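Local coordinates for Rev protein (Borrelia burgdorferi, PDB 5EQZ) that is of no established function, but belongs to the plasmid-encoded REV family of Borrelia, is probably a lipoprotein in its natural precursor form and is built mostly of helices, at residues A[11-16]-A[58-63]; A[17-22]-A[39-44]; A[84-89]-A[125-130]; A[113-116]-A[121-124]. One frame throughout, in Å; residues are numbered along the deposited sequence.

In the fold
All four contacts belong to one elongated, mainly helical chain. Interactions 1 and 2 lie towards one end, interactions 3 and 4 towards the other. Interactions 1 and 2 share helix 10-24, which meets helix 55-88 in the first and helix 32-48 in the second. Interactions 3 and 4 share helix 122-142. Met126, on the helix segment of interaction 3, packs against the loop of interaction 4. Helix 55-88 runs from interaction 1 to interaction 3, whose centres are about 41 Å apart. Interactions 2 and 3 are buried and mainly aliphatic. Interaction 1 is partly buried, with lysine stems at its margin. Interaction 4 is a loop contact, partly buried, and has a weak hydrogen bond.

Interaction 1: residues A[11-16]-A[58-63]; sequences EEKKEI and KEKLLN
The peptide of Lys60 is the flat group met here by a side chain. Ile16 lays its CG2 methyl over one face of it, with CG2 3.8 Å from Lys60 O. The same methyl lies 3.9 Å from Lys60 CB, so it touches both backbone and side chain of that residue. The other branch of Ile16 goes to the next residue. Its end, CD1, packs 3.7 Å from Leu61 CG and also reaches Leu61 CD2. The two side chains cross at about a right angle. With chi1 at -61°, CG1 stands beside the backbone N and CG2 is anti to it, which splits the branches between Leu61 and Lys60.

Lys13 adds the outer margin. Its CB is 4.0 Å from Lys60 CE, and the two stems also cross nearly at right angles. The Lys60 chain is bent at chi3 (95°) and chi4. Its ammonium group forms a salt bridge with Asp17 of helix 10-24, while Lys13 NZ is bonded to O of His8, evidently a histidine-tag residue.

The helices run nearly parallel here, their axes 14° apart in direction and 10.1 Å apart at closest. They are helix 10-24 and helix 55-88 of the bundle. Leu49, from the loop between helices 32-48 and 55-88, touches both Ile16 and Leu61 and extends the apolar patch.

No hydrogen bond or salt bridge joins 11-16 to 58-63. Between them the contact is aliphatic, with lysine methylenes along its margin. The bridge from Lys60 to Asp17 adds an electrostatic tie between the same two helices.

Interaction 2: residues A[17-22]-A[39-44]; sequences DSLMED and KDKINE
Leu19 touches helix 32-48 with the tip of one branch. Its CD2 methyl lies 3.7 Å from Lys41 CB and 3.7 Å from Ile42 CG1. It therefore rests between two consecutive side chains, close to their roots. Both approaches are slanted, neither parallel nor perpendicular. On Ile42 the branch that meets CD2 is CG1, which stands beside the backbone N. Lys41 offers only the base of its side chain. Its chain then runs on fully extended, and its end leads away from 17-22.

The reach of Leu19 follows from its first torsion. CG is anti to the backbone N (chi1 -170°), and chi2 of 49° sets the isobutyl fork. The CA atoms of Leu19 and Ile42 are 7.8 Å apart, the nearest such pair of the two segments.

Leu19 also touches Tyr38 and Leu45 on the same helix. With Lys41 and Ile42 these make a set spaced i, i+3, i+4, i+7. This is the hole of knobs-into-holes packing, with Leu19 as the knob. Helix 10-24 and helix 32-48 run in opposite directions and form a helical hairpin.

Further out, Ile42 packs on Phe68 of helix 55-88, which ties the leucine's seat to the third helix. Met20, on another side of helix 10-24, packs on Asn63 and Ser67 of helix 55-88. At the exposed margin, Lys41 NZ is 6.1 Å from Asp22 OD2. These opposite charges are not in contact. Lys41 NZ has instead a long, weak ion pair with Asp37, one turn back on its own helix.

Interaction 3: residues A[84-89]-A[125-130]; sequences NTIENI and KMSKNA
Ile86 faces Ser127 and Ala130 with its two branches divided between them. CG2 meets the hydroxyl of Ser127, and the distance from CG2 to Ser127 OG is 3.3 Å, a close fit of methyl against oxygen. The same methyl is 3.9 Å from Ser127 CA. The longer branch reaches along the partner helix by one turn, so that Ile86 CD1 lies 3.8 Å from Ala130 CB. At chi1 -69° this ethyl arm is anti to the carbonyl carbon and heads for Ala130, while the CG2 methyl is turned to Ser127. One branched side chain thus spans two small residues spaced i and i+3.

Ser127 turns its OG anti to its own backbone N. This brings the oxygen over towards helix 55-88, where Ser127 OG is 3.6 Å from Ile86 O. No hydrogen bond crosses between the two segments. The contact is one of shape, and the small side chains of Ser127 and Ala130 let the backbones come near. The CA atoms of Ile86 and Ser127 are only 6.2 Å apart. The helix axes approach to 9.7 Å and run antiparallel, at 158°.

Glu87 stays at the margin and packs on Val131.

Around the contact, Ile86 also packs on Ile134, one turn beyond Ala130 on helix 122-142. Ile86 touches Glu104 too, and Ile89 leans on Ser97, Lys100 and Ile101, all of helix 95-107. Helices 55-88, 95-107 and 122-142 thus come together at this end of the fold.

Interaction 4: residues A[113-116]-A[121-124]; sequences PLLG and GNGD
Leu115 overlaps one face of the Asn122 carboxamide. Its CB lies above the amide, 3.5 Å from Asn122 ND2 and 3.7 Å from Asn122 CG. Further along, CD1 passes over the oxygen end of the group, 4.1 Å from Asn122 OD1. The two side chains cross at about a right angle. Chi1 of -54° puts Leu115 CG anti to its carbonyl carbon, which sends the isopropyl end towards OD1 while the carbonyl stays near ND2.

That carbonyl is the polar part of the contact. Asn122 ND2 donates to Leu115 O at 3.3 Å. The bond is weak, with an N-H...O angle of 131°. Leu115 O lies well out of the amide plane, on the same face as Leu115 CB. ND2 also has a weak bond to Ser117 O, and Leu115 O accepts a hydrogen bond from Lys98 of helix 95-107.

Leu115 is the centre of an inverse gamma turn, closed by a weak bond of 3.1 Å from Gly116 N to Leu114 O. The loop then bends back to Gly121, the N-cap of helix 122-142. Gly121 has a positive phi (89°), a backbone shape that suits glycine. Asn122 follows in the first turn. Nearby, Asp93 accepts a bond from Gly123 N, where the helix start would probably favour its negative charge.

Leu115 also packs on Lys125 and Met126 of the same helix. The amide's face thus packs on aliphatic carbon, while its NH2 makes two weak bonds to loop carbonyls. The aliphatic overlap and the Lys98 bond to Leu115 O therefore probably help to hold the loop beside the helix start.

Interaction 1: residues A[11-16]-A[58-63]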
loop_
_atom_site.group_PDB
_atom_site.type_symbol
_atom_site.label_atom_id
_atom_site.label_comp_id
_atom_site.label_asym_id
_atom_site.label_seq_id
_atom_site.Cartn_x
_atom_site.Cartn_y
_atom_site.Cartn_z
ATOM N N GLU A 11 28.817 2.482 -5.246
ATOM C CA GLU A 11 27.674 2.795 -6.103
ATOM C C GLU A 11 26.504 1.867 -5.811
ATOM O O GLU A 11 25.343 2.301 -5.816
ATOM C CB GLU A 11 28.070 2.742 -7.578
ATOM C CG GLU A 11 28.946 3.930 -7.986
ATOM C CD GLU A 11 28.430 5.264 -7.431
ATOM O OE1 GLU A 11 27.292 5.658 -7.784
ATOM O OE2 GLU A 11 29.160 5.908 -6.633
ATOM N N GLU A 12 26.793 0.600 -5.512
ATOM C CA GLU A 12 25.739 -0.333 -5.137
ATOM C C GLU A 12 25.097 0.059 -3.811
ATOM O O GLU A 12 23.877 -0.052 -3.652
ATOM C CB GLU A 12 26.305 -1.751 -5.052
ATOM C CG GLU A 12 26.755 -2.344 -6.390
ATOM C CD GLU A 12 28.155 -1.909 -6.813
ATOM O OE1 GLU A 12 28.816 -1.151 -6.067
ATOM O OE2 GLU A 12 28.603 -2.337 -7.902
ATOM N N LYS A 13 25.904 0.489 -2.837
ATOM C CA LYS A 13 25.337 0.931 -1.568
ATOM C C LYS A 13 24.478 2.171 -1.741
ATOM O O LYS A 13 23.467 2.313 -1.047
ATOM C CB LYS A 13 26.442 1.192 -0.550
ATOM C CG LYS A 13 27.141 -0.087 -0.087
ATOM C CD LYS A 13 28.370 0.215 0.721
ATOM C CE LYS A 13 28.966 -1.060 1.313
ATOM N NZ LYS A 13 30.253 -0.791 2.014
ATOM N N LYS A 14 24.860 3.076 -2.647
ATOM C CA LYS A 14 24.015 4.241 -2.915
ATOM C C LYS A 14 22.688 3.833 -3.540
ATOM O O LYS A 14 21.635 4.403 -3.206
ATOM C CB LYS A 14 24.754 5.239 -3.808
ATOM C CG LYS A 14 25.930 5.917 -3.143
ATOM C CD LYS A 14 26.505 6.993 -4.061
ATOM C CE LYS A 14 27.745 7.583 -3.452
ATOM N NZ LYS A 14 28.598 8.284 -4.439
ATOM N N GLU A 15 22.713 2.834 -4.426
ATOM C CA GLU A 15 21.473 2.330 -5.010
ATOM C C GLU A 15 20.531 1.834 -3.929
ATOM O O GLU A 15 19.341 2.167 -3.920
ATOM C CB GLU A 15 21.761 1.203 -5.998
ATOM C CG GLU A 15 22.554 1.599 -7.219
ATOM C CD GLU A 15 22.680 0.449 -8.207
ATOM O OE1 GLU A 15 23.474 -0.488 -7.957
ATOM O OE2 GLU A 15 21.962 0.474 -9.228
ATOM N N ILE A 16 21.052 1.033 -3.007
ATOM C CA ILE A 16 20.237 0.493 -1.929
ATOM C C ILE A 16 19.695 1.621 -1.063
ATOM O O ILE A 16 18.502 1.643 -0.735
ATOM C CB ILE A 16 21.043 -0.523 -1.099
ATOM C CG1 ILE A 16 21.480 -1.699 -1.973
ATOM C CG2 ILE A 16 20.226 -1.018 0.097
ATOM C CD1 ILE A 16 22.503 -2.570 -1.299
ATOM N N LYS A 58 25.278 -6.763 2.166
ATOM C CA LYS A 58 24.247 -7.776 2.401
ATOM C C LYS A 58 23.296 -7.343 3.510
ATOM O O LYS A 58 22.075 -7.531 3.406
ATOM C CB LYS A 58 24.902 -9.124 2.742
ATOM N N GLU A 59 23.833 -6.760 4.586
ATOM C CA GLU A 59 22.966 -6.282 5.661
ATOM C C GLU A 59 22.049 -5.162 5.171
ATOM O O GLU A 59 20.858 -5.121 5.524
ATOM C CB GLU A 59 23.814 -5.823 6.845
ATOM C CG GLU A 59 23.073 -4.905 7.799
ATOM C CD GLU A 59 23.578 -5.003 9.214
ATOM O OE1 GLU A 59 22.819 -4.624 10.136
ATOM O OE2 GLU A 59 24.726 -5.464 9.408
ATOM N N LYS A 60 22.576 -4.256 4.336
ATOM C CA LYS A 60 21.744 -3.178 3.805
ATOM C C LYS A 60 20.599 -3.721 2.960
ATOM O O LYS A 60 19.465 -3.226 3.038
ATOM C CB LYS A 60 22.593 -2.202 2.993
ATOM C CG LYS A 60 23.495 -1.347 3.855
ATOM C CD LYS A 60 24.557 -0.615 3.046
ATOM C CE LYS A 60 24.140 0.783 2.684
ATOM N NZ LYS A 60 23.956 1.652 3.900
ATOM N N LEU A 61 20.880 -4.734 2.138
ATOM C CA LEU A 61 19.837 -5.363 1.336
ATOM C C LEU A 61 18.797 -6.048 2.215
ATOM O O LEU A 61 17.592 -5.980 1.935
ATOM C CB LEU A 61 20.457 -6.377 0.377
ATOM C CG LEU A 61 20.915 -5.852 -0.970
ATOM C CD1 LEU A 61 21.645 -6.952 -1.714
ATOM C CD2 LEU A 61 19.712 -5.350 -1.762
ATOM N N LEU A 62 19.242 -6.722 3.273
ATOM C CA LEU A 62 18.301 -7.347 4.199
ATOM C C LEU A 62 17.429 -6.302 4.885
ATOM O O LEU A 62 16.204 -6.475 5.007
ATOM C CB LEU A 62 19.064 -8.180 5.230
ATOM C CG LEU A 62 18.187 -9.043 6.137
ATOM C CD1 LEU A 62 17.369 -10.023 5.304
ATOM C CD2 LEU A 62 19.021 -9.776 7.184
ATOM N N ASN A 63 18.036 -5.204 5.338
ATOM C CA ASN A 63 17.237 -4.131 5.923
ATOM C C ASN A 63 16.225 -3.587 4.925
ATOM O O ASN A 63 15.080 -3.296 5.290
ATOM C CB ASN A 63 18.157 -3.024 6.440
ATOM C CG ASN A 63 18.989 -3.474 7.625
ATOM O OD1 ASN A 63 18.649 -4.445 8.301
ATOM N ND2 ASN A 63 20.079 -2.760 7.896
#

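Interaction 2: residues A[17-22]-A[39-44]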
loop_
_atom_site.group_PDB
_atom_site.type_symbol
_atom_site.label_atom_id
_atom_site.label_comp_id
_atom_site.label_asym_id
_atom_site.label_seq_id
_atom_site.Cartn_x
_atom_site.Cartn_y
_atom_site.Cartn_z
ATOM N N ASP A 17 20.556 2.581 -0.698
ATOM C CA ASP A 17 20.139 3.682 0.174
ATOM C C ASP A 17 18.973 4.452 -0.427
ATOM O O ASP A 17 18.006 4.774 0.268
ATOM C CB ASP A 17 21.287 4.665 0.406
ATOM C CG ASP A 17 22.395 4.113 1.282
ATOM O OD1 ASP A 17 22.240 3.055 1.931
ATOM O OD2 ASP A 17 23.438 4.790 1.324
ATOM N N SER A 18 19.090 4.807 -1.706
ATOM C CA SER A 18 18.049 5.599 -2.360
ATOM C C SER A 18 16.723 4.853 -2.357
ATOM O O SER A 18 15.675 5.428 -2.041
ATOM C CB SER A 18 18.477 5.937 -3.788
ATOM O OG SER A 18 17.483 6.699 -4.454
ATOM N N LEU A 19 16.749 3.568 -2.704
ATOM C CA LEU A 19 15.524 2.779 -2.676
ATOM C C LEU A 19 14.991 2.643 -1.255
ATOM O O LEU A 19 13.769 2.684 -1.042
ATOM C CB LEU A 19 15.783 1.415 -3.314
ATOM C CG LEU A 19 14.593 0.508 -3.600
ATOM C CD1 LEU A 19 13.488 1.275 -4.332
ATOM C CD2 LEU A 19 15.066 -0.689 -4.439
ATOM N N MET A 20 15.888 2.509 -0.267
ATOM C CA MET A 20 15.460 2.427 1.125
ATOM C C MET A 20 14.707 3.701 1.539
ATOM O O MET A 20 13.657 3.634 2.188
ATOM C CB MET A 20 16.670 2.211 2.050
ATOM C CG MET A 20 16.280 2.244 3.550
ATOM S SD MET A 20 15.237 0.856 4.076
ATOM C CE MET A 20 16.401 -0.259 4.753
ATOM N N GLU A 21 15.231 4.875 1.167
ATOM C CA GLU A 21 14.569 6.121 1.554
ATOM C C GLU A 21 13.176 6.217 0.934
ATOM O O GLU A 21 12.232 6.681 1.588
ATOM C CB GLU A 21 15.402 7.344 1.158
ATOM C CG GLU A 21 16.812 7.442 1.815
ATOM C CD GLU A 21 16.772 7.526 3.333
ATOM O OE1 GLU A 21 15.684 7.709 3.925
ATOM O OE2 GLU A 21 17.841 7.382 3.974
ATOM N N ASP A 22 13.030 5.754 -0.310
ATOM C CA ASP A 22 11.715 5.733 -0.955
ATOM C C ASP A 22 10.778 4.755 -0.253
ATOM O O ASP A 22 9.603 5.072 -0.027
ATOM C CB ASP A 22 11.850 5.365 -2.435
ATOM C CG ASP A 22 12.403 6.494 -3.287
ATOM O OD1 ASP A 22 12.196 7.675 -2.957
ATOM O OD2 ASP A 22 13.016 6.184 -4.327
ATOM N N LYS A 39 8.808 -3.121 -4.894
ATOM C CA LYS A 39 9.076 -4.550 -4.745
ATOM C C LYS A 39 9.869 -5.072 -5.930
ATOM O O LYS A 39 10.810 -5.854 -5.755
ATOM C CB LYS A 39 7.777 -5.342 -4.593
ATOM N N ASP A 40 9.515 -4.641 -7.143
ATOM C CA ASP A 40 10.235 -5.106 -8.325
ATOM C C ASP A 40 11.678 -4.620 -8.316
ATOM O O ASP A 40 12.602 -5.386 -8.631
ATOM C CB ASP A 40 9.526 -4.653 -9.600
ATOM C CG ASP A 40 8.241 -5.427 -9.869
ATOM O OD1 ASP A 40 7.418 -4.940 -10.667
ATOM O OD2 ASP A 40 8.050 -6.516 -9.285
ATOM N N LYS A 41 11.894 -3.352 -7.954
ATOM C CA LYS A 41 13.257 -2.838 -7.857
ATOM C C LYS A 41 14.044 -3.537 -6.758
ATOM O O LYS A 41 15.255 -3.781 -6.918
ATOM C CB LYS A 41 13.234 -1.327 -7.623
ATOM C CG LYS A 41 12.754 -0.560 -8.842
ATOM C CD LYS A 41 12.517 0.891 -8.523
ATOM C CE LYS A 41 12.007 1.631 -9.748
ATOM N NZ LYS A 41 11.764 3.059 -9.415
ATOM N N ILE A 42 13.392 -3.885 -5.649
ATOM C CA ILE A 42 14.101 -4.615 -4.600
ATOM C C ILE A 42 14.524 -5.990 -5.102
ATOM O O ILE A 42 15.661 -6.421 -4.876
ATOM C CB ILE A 42 13.240 -4.711 -3.327
ATOM C CG1 ILE A 42 13.090 -3.331 -2.683
ATOM C CG2 ILE A 42 13.864 -5.694 -2.335
ATOM C CD1 ILE A 42 12.230 -3.346 -1.450
ATOM N N ASN A 43 13.623 -6.697 -5.799
ATOM C CA ASN A 43 13.952 -8.024 -6.321
ATOM C C ASN A 43 15.073 -7.966 -7.347
ATOM O O ASN A 43 15.919 -8.867 -7.409
ATOM C CB ASN A 43 12.713 -8.672 -6.946
ATOM C CG ASN A 43 11.685 -9.065 -5.921
ATOM O OD1 ASN A 43 12.014 -9.290 -4.757
ATOM N ND2 ASN A 43 10.430 -9.189 -6.354
ATOM N N GLU A 44 15.082 -6.935 -8.187
ATOM C CA GLU A 44 16.127 -6.845 -9.195
ATOM C C GLU A 44 17.486 -6.573 -8.551
ATOM O O GLU A 44 18.503 -7.136 -8.981
ATOM C CB GLU A 44 15.742 -5.783 -10.222
ATOM C CG GLU A 44 16.861 -5.130 -10.995
ATOM C CD GLU A 44 16.337 -4.015 -11.901
ATOM O OE1 GLU A 44 15.951 -4.310 -13.051
ATOM O OE2 GLU A 44 16.285 -2.846 -11.453
#

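Interaction 3: residues A[84-89]-A[125-130]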
loop_
_atom_site.group_PDB
_atom_site.type_symbol
_atom_site.label_atom_id
_atom_site.label_comp_id
_atom_site.label_asym_id
_atom_site.label_seq_id
_atom_site.Cartn_x
_atom_site.Cartn_y
_atom_site.Cartn_z
ATOM N N ASN A 84 -13.505 -3.813 6.138
ATOM C CA ASN A 84 -14.386 -4.324 7.178
ATOM C C ASN A 84 -15.292 -3.220 7.717
ATOM O O ASN A 84 -16.517 -3.388 7.803
ATOM C CB ASN A 84 -13.539 -4.937 8.291
ATOM C CG ASN A 84 -14.380 -5.533 9.382
ATOM O OD1 ASN A 84 -14.992 -6.585 9.199
ATOM N ND2 ASN A 84 -14.429 -4.861 10.527
ATOM N N THR A 85 -14.701 -2.081 8.084
ATOM C CA THR A 85 -15.477 -0.945 8.578
ATOM C C THR A 85 -16.560 -0.530 7.595
ATOM O O THR A 85 -17.719 -0.354 7.978
ATOM C CB THR A 85 -14.549 0.236 8.857
ATOM O OG1 THR A 85 -13.617 -0.136 9.881
ATOM C CG2 THR A 85 -15.356 1.444 9.314
ATOM N N ILE A 86 -16.200 -0.348 6.321
ATOM C CA ILE A 86 -17.187 0.095 5.333
ATOM C C ILE A 86 -18.317 -0.915 5.223
ATOM O O ILE A 86 -19.500 -0.548 5.191
ATOM C CB ILE A 86 -16.513 0.332 3.968
ATOM C CG1 ILE A 86 -15.589 1.555 4.024
ATOM C CG2 ILE A 86 -17.544 0.448 2.862
ATOM C CD1 ILE A 86 -14.717 1.713 2.784
ATOM N N GLU A 87 -17.976 -2.205 5.178
ATOM C CA GLU A 87 -19.012 -3.233 5.082
ATOM C C GLU A 87 -19.962 -3.198 6.266
ATOM O O GLU A 87 -21.164 -3.448 6.106
ATOM C CB GLU A 87 -18.376 -4.616 4.974
ATOM C CG GLU A 87 -17.751 -4.911 3.633
ATOM C CD GLU A 87 -17.090 -6.266 3.606
ATOM O OE1 GLU A 87 -16.743 -6.780 4.694
ATOM O OE2 GLU A 87 -16.927 -6.817 2.498
ATOM N N ASN A 88 -19.457 -2.890 7.457
ATOM C CA ASN A 88 -20.261 -2.969 8.670
ATOM C C ASN A 88 -21.045 -1.700 8.985
ATOM O O ASN A 88 -21.789 -1.687 9.972
ATOM C CB ASN A 88 -19.381 -3.325 9.862
ATOM C CG ASN A 88 -18.888 -4.753 9.809
ATOM O OD1 ASN A 88 -18.134 -5.185 10.674
ATOM N ND2 ASN A 88 -19.323 -5.497 8.807
ATOM N N ILE A 89 -20.896 -0.633 8.201
ATOM C CA ILE A 89 -21.747 0.536 8.392
ATOM C C ILE A 89 -23.194 0.143 8.116
ATOM O O ILE A 89 -23.495 -0.529 7.123
ATOM C CB ILE A 89 -21.287 1.694 7.495
ATOM C CG1 ILE A 89 -19.904 2.192 7.932
ATOM C CG2 ILE A 89 -22.318 2.821 7.520
ATOM C CD1 ILE A 89 -19.285 3.183 6.982
ATOM N N LYS A 125 -24.445 1.750 -2.602
ATOM C CA LYS A 125 -23.712 1.836 -3.855
ATOM C C LYS A 125 -22.297 2.366 -3.634
ATOM O O LYS A 125 -21.339 1.853 -4.225
ATOM C CB LYS A 125 -24.481 2.710 -4.835
ATOM C CG LYS A 125 -23.654 3.367 -5.900
ATOM C CD LYS A 125 -24.576 3.989 -6.944
ATOM C CE LYS A 125 -23.839 4.278 -8.233
ATOM N NZ LYS A 125 -23.870 3.103 -9.145
ATOM N N MET A 126 -22.149 3.401 -2.804
ATOM C CA MET A 126 -20.809 3.831 -2.416
ATOM C C MET A 126 -20.050 2.708 -1.717
ATOM O O MET A 126 -18.868 2.483 -1.992
ATOM C CB MET A 126 -20.869 5.054 -1.506
ATOM C CG MET A 126 -21.200 6.362 -2.185
ATOM S SD MET A 126 -21.349 7.575 -0.857
ATOM C CE MET A 126 -19.635 7.876 -0.513
ATOM N N SER A 127 -20.715 2.002 -0.803
ATOM C CA SER A 127 -20.085 0.878 -0.124
ATOM C C SER A 127 -19.558 -0.143 -1.130
ATOM O O SER A 127 -18.382 -0.538 -1.081
ATOM C CB SER A 127 -21.087 0.234 0.829
ATOM O OG SER A 127 -20.427 -0.617 1.741
ATOM N N LYS A 128 -20.411 -0.552 -2.074
ATOM C CA LYS A 128 -20.019 -1.554 -3.064
ATOM C C LYS A 128 -18.819 -1.089 -3.884
ATOM O O LYS A 128 -17.877 -1.859 -4.109
ATOM C CB LYS A 128 -21.206 -1.882 -3.978
ATOM N N ASN A 129 -18.832 0.169 -4.334
ATOM C CA ASN A 129 -17.719 0.690 -5.115
ATOM C C ASN A 129 -16.430 0.657 -4.299
ATOM O O ASN A 129 -15.393 0.178 -4.773
ATOM C CB ASN A 129 -18.041 2.112 -5.588
ATOM C CG ASN A 129 -16.960 2.698 -6.490
ATOM O OD1 ASN A 129 -16.068 1.991 -6.957
ATOM N ND2 ASN A 129 -17.032 3.999 -6.727
ATOM N N ALA A 130 -16.488 1.143 -3.055
ATOM C CA ALA A 130 -15.298 1.194 -2.207
ATOM C C ALA A 130 -14.724 -0.198 -1.973
ATOM O O ALA A 130 -13.502 -0.396 -2.055
ATOM C CB ALA A 130 -15.639 1.868 -0.876
#

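Interaction 4: residues A[113-116]-A[121-124]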
loop_
_atom_site.group_PDB
_atom_site.type_symbol
_atom_site.label_atom_id
_atom_site.label_comp_id
_atom_site.label_asym_id
_atom_site.label_seq_id
_atom_site.Cartn_x
_atom_site.Cartn_y
_atom_site.Cartn_z
ATOM N N PRO A 113 -16.668 8.447 -5.268
ATOM C CA PRO A 113 -17.471 9.666 -5.275
ATOM C C PRO A 113 -18.394 9.683 -4.072
ATOM O O PRO A 113 -18.988 8.664 -3.713
ATOM C CB PRO A 113 -18.256 9.568 -6.586
ATOM C CG PRO A 113 -18.341 8.107 -6.852
ATOM C CD PRO A 113 -17.013 7.557 -6.392
ATOM N N LEU A 114 -18.488 10.846 -3.437
ATOM C CA LEU A 114 -19.495 11.080 -2.404
ATOM C C LEU A 114 -20.824 11.322 -3.113
ATOM O O LEU A 114 -21.023 12.363 -3.734
ATOM C CB LEU A 114 -19.098 12.264 -1.531
ATOM C CG LEU A 114 -19.947 12.586 -0.308
ATOM C CD1 LEU A 114 -20.066 11.349 0.539
ATOM C CD2 LEU A 114 -19.259 13.694 0.468
ATOM N N LEU A 115 -21.723 10.336 -3.072
ATOM C CA LEU A 115 -23.024 10.477 -3.734
ATOM C C LEU A 115 -24.006 11.074 -2.733
ATOM O O LEU A 115 -24.797 10.378 -2.090
ATOM C CB LEU A 115 -23.507 9.140 -4.279
ATOM C CG LEU A 115 -22.521 8.414 -5.193
ATOM C CD1 LEU A 115 -23.059 7.054 -5.585
ATOM C CD2 LEU A 115 -22.239 9.270 -6.408
ATOM N N GLY A 116 -23.951 12.404 -2.621
ATOM C CA GLY A 116 -24.645 13.131 -1.575
ATOM C C GLY A 116 -26.142 13.268 -1.735
ATOM O O GLY A 116 -26.818 13.602 -0.755
ATOM N N GLY A 121 -30.457 4.216 -1.979
ATOM C CA GLY A 121 -29.382 3.269 -2.215
ATOM C C GLY A 121 -28.035 3.866 -2.568
ATOM O O GLY A 121 -27.129 3.118 -2.963
ATOM N N ASN A 122 -27.866 5.182 -2.439
ATOM C CA ASN A 122 -26.569 5.784 -2.717
ATOM C C ASN A 122 -25.507 5.301 -1.735
ATOM O O ASN A 122 -24.317 5.255 -2.078
ATOM C CB ASN A 122 -26.678 7.309 -2.688
ATOM C CG ASN A 122 -26.970 7.895 -4.061
ATOM O OD1 ASN A 122 -27.143 7.159 -5.035
ATOM N ND2 ASN A 122 -27.041 9.218 -4.143
ATOM N N GLY A 123 -25.908 4.934 -0.516
ATOM C CA GLY A 123 -24.928 4.478 0.458
ATOM C C GLY A 123 -24.416 3.083 0.152
ATOM O O GLY A 123 -23.200 2.856 0.100
ATOM N N ASP A 124 -25.339 2.124 -0.034
ATOM C CA ASP A 124 -24.946 0.773 -0.424
ATOM C C ASP A 124 -24.170 0.782 -1.728
ATOM O O ASP A 124 -23.332 -0.092 -1.953
ATOM C CB ASP A 124 -26.166 -0.137 -0.571
ATOM C CG ASP A 124 -26.691 -0.650 0.761
ATOM O OD1 ASP A 124 -25.915 -1.278 1.513
ATOM O OD2 ASP A 124 -27.892 -0.452 1.043
#